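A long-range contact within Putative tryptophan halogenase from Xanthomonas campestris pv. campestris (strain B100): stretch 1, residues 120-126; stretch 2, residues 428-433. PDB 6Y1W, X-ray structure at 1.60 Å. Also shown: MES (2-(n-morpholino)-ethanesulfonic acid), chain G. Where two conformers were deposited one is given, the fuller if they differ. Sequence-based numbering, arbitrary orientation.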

# COMPACT_ATOMS: atom_id res chain seq x y z
N PHE A 120 18.58 0.08 -4.37
CA PHE A 120 19.79 0.22 -5.20
C PHE A 120 20.59 1.47 -4.86
O PHE A 120 21.83 1.47 -4.97
N GLN A 121 19.92 2.56 -4.51
CA GLN A 121 20.62 3.82 -4.31
C GLN A 121 21.67 3.73 -3.21
O GLN A 121 22.62 4.52 -3.23
N HIS A 122 21.50 2.81 -2.24
CA HIS A 122 22.52 2.67 -1.19
C HIS A 122 23.81 2.11 -1.75
O HIS A 122 24.89 2.59 -1.40
N PHE A 123 23.72 1.14 -2.67
CA PHE A 123 24.91 0.64 -3.35
C PHE A 123 25.50 1.71 -4.25
O PHE A 123 26.72 1.88 -4.31
N TRP A 124 24.64 2.47 -4.93
CA TRP A 124 25.16 3.54 -5.79
C TRP A 124 25.88 4.61 -4.97
O TRP A 124 26.94 5.09 -5.37
N LEU A 125 25.31 4.99 -3.80
CA LEU A 125 25.92 5.99 -2.94
C LEU A 125 27.30 5.54 -2.43
O LEU A 125 28.26 6.33 -2.42
N LYS A 126 27.41 4.28 -2.01
CA LYS A 126 28.70 3.75 -1.61
C LYS A 126 29.65 3.80 -2.79
O LYS A 126 30.81 4.23 -2.65
N GLN A 428 19.43 12.37 5.46
CA GLN A 428 20.24 11.82 6.54
C GLN A 428 20.80 10.44 6.18
O GLN A 428 21.97 10.17 6.45
N SER A 429 19.98 9.57 5.56
CA SER A 429 20.32 8.17 5.41
C SER A 429 20.08 7.60 4.02
O SER A 429 20.23 6.40 3.83
N GLY A 430 19.70 8.43 3.04
CA GLY A 430 19.45 7.93 1.69
C GLY A 430 18.21 7.09 1.54
O GLY A 430 18.05 6.39 0.53
N ARG A 431 17.30 7.15 2.50
CA ARG A 431 16.14 6.27 2.53
C ARG A 431 14.89 6.93 1.98
O ARG A 431 14.69 8.15 2.11
N VAL A 432 14.06 6.10 1.33
CA VAL A 432 12.75 6.48 0.79
C VAL A 432 11.81 5.32 1.09
O VAL A 432 12.23 4.17 1.22
N PHE A 433 10.52 5.61 1.18
CA PHE A 433 9.53 4.56 1.35
C PHE A 433 8.33 4.90 0.48
O PHE A 433 8.15 6.04 0.03

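The most unusual feature of this contact is a sulfonate that bridges the two stretches: a MES molecule, probably from the crystallisation liquor, accepts hydrogen bonds from both. Its O2S takes one from His-122 NE2 (3.1 Å, N-H...acceptor angle 172°) and one from the backbone Val-432 N (3.2 Å, 154°), so a single oxygen bridges the helix and the loop. O3S accepts a third from Gln-121 NE2 (3.1 Å, 158°).

Protein to protein, one hydrogen bond crosses directly. Gln-121 points toward the other stretch, and its chi1 p, chi2 m rotamer brings NE2 to 2.9 Å from Gly-430 O at a nearly linear 167°. The same amide nitrogen therefore serves the carbonyl and the sulfonate together, as its two hydrogens allow, and Gln-121 NE2 also lies 4.1 Å from Val-432 CG2.

The CA-to-CB bond of His-122 points sideways relative to the other stretch, but with chi1 m and chi2 at -75° its ring end comes nearer the loop. His-122 CE1 sits 3.1 Å from Ser-429 O, which lies at the ring edge near its plane, and 3.9 Å from Arg-431 CG, also at the edge. His-122 NE2 to Gly-430 O, at 3.4 Å, has too poor an angle for a hydrogen bond.

The nearest CA pair across the stretches is Gly-430 CA to His-122 CA, 6.7 Å. Gly-430 is the first residue to leave helical phi/psi, and its positive phi (72°) by itself favours glycine. Packing adds a second constraint: an ideal CB on Gly-430 would lie 3.0 Å from Leu-125 CD1 and 3.4 Å from His-122 CE1, both tight. Leu-125, pointing toward the loop with chi1 m and chi2 t, instead places CD1 4.3 Å from Gly-430 CA. Arg-431 points away, and its guanidinium is hydrogen-bonded elsewhere in the structure.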

# COMPACT_ATOMS: atom_id res chain seq x y z
CB PHE A 120 19.39 0.30 -6.69
CG PHE A 120 20.58 0.62 -7.59
CD1 PHE A 120 21.56 -0.32 -7.74
CD2 PHE A 120 20.65 1.83 -8.29
CE1 PHE A 120 22.67 -0.07 -8.59
CE2 PHE A 120 21.76 2.11 -9.12
CZ PHE A 120 22.78 1.14 -9.24
CB GLN A 121 19.65 4.97 -4.04
CG GLN A 121 19.05 5.04 -2.64
CD GLN A 121 17.85 4.12 -2.43
OE1 GLN A 121 17.63 3.17 -3.19
NE2 GLN A 121 17.12 4.35 -1.32
CB HIS A 122 21.98 1.80 -0.05
CG HIS A 122 20.83 2.45 0.64
ND1 HIS A 122 21.01 3.50 1.51
CD2 HIS A 122 19.49 2.29 0.50
CE1 HIS A 122 19.83 3.93 1.92
NE2 HIS A 122 18.89 3.22 1.32
CB PHE A 123 24.58 -0.63 -4.12
CG PHE A 123 24.05 -1.71 -3.23
CD1 PHE A 123 24.92 -2.53 -2.53
CD2 PHE A 123 22.68 -1.82 -3.00
CE1 PHE A 123 24.44 -3.48 -1.64
CE2 PHE A 123 22.18 -2.77 -2.13
CZ PHE A 123 23.05 -3.61 -1.44
CB TRP A 124 24.04 4.15 -6.62
CG TRP A 124 24.53 5.18 -7.57
CD1 TRP A 124 24.96 4.96 -8.85
CD2 TRP A 124 24.66 6.58 -7.34
NE1 TRP A 124 25.35 6.15 -9.43
CE2 TRP A 124 25.20 7.15 -8.52
CE3 TRP A 124 24.41 7.42 -6.25
CZ2 TRP A 124 25.45 8.53 -8.65
CZ3 TRP A 124 24.67 8.77 -6.38
CH2 TRP A 124 25.20 9.31 -7.56
CB LEU A 125 24.99 6.30 -1.76
CG LEU A 125 23.78 7.19 -2.12
CD1 LEU A 125 22.65 7.09 -1.08
CD2 LEU A 125 24.20 8.65 -2.41
CB LYS A 126 28.54 2.32 -1.11
CG LYS A 126 29.83 1.54 -0.92
CD LYS A 126 30.46 1.79 0.39
CE LYS A 126 31.63 0.83 0.58
NZ LYS A 126 32.22 1.26 1.87
CB GLN A 428 19.43 11.75 7.83
CG GLN A 428 19.11 13.13 8.38
CD GLN A 428 20.34 14.00 8.54
OE1 GLN A 428 20.48 15.01 7.88
NE2 GLN A 428 21.23 13.60 9.43
CB SER A 429 19.51 7.32 6.41
OG SER A 429 18.12 7.62 6.30
CB ARG A 431 15.89 5.79 3.97
CG ARG A 431 17.11 4.98 4.44
CD ARG A 431 16.81 4.14 5.69
NE ARG A 431 17.78 4.40 6.76
CZ ARG A 431 18.87 3.68 7.00
NH1 ARG A 431 19.66 4.04 8.01
NH2 ARG A 431 19.18 2.59 6.28
CB VAL A 432 12.79 6.76 -0.74
CG1 VAL A 432 13.77 7.93 -1.05
CG2 VAL A 432 13.25 5.53 -1.53
CB PHE A 433 9.11 4.41 2.81
CG PHE A 433 8.42 5.62 3.37
CD1 PHE A 433 9.15 6.65 3.95
CD2 PHE A 433 7.03 5.72 3.32
CE1 PHE A 433 8.52 7.75 4.49
CE2 PHE A 433 6.39 6.81 3.83
CZ PHE A 433 7.13 7.84 4.42
O1 MES G . 14.53 -2.69 -0.59
C2 MES G . 13.48 -2.01 -1.29
C3 MES G . 12.51 -1.28 -0.37
N4 MES G . 13.35 -0.54 0.57
C5 MES G . 14.36 -1.25 1.37
C6 MES G . 14.39 -2.67 0.84
C7 MES G . 13.25 0.91 0.62
C8 MES G . 14.13 1.45 1.74
S MES G . 15.55 2.01 1.02
O1S MES G . 16.66 1.15 1.44
O2S MES G . 15.76 3.40 1.46
O3S MES G . 15.39 1.93 -0.45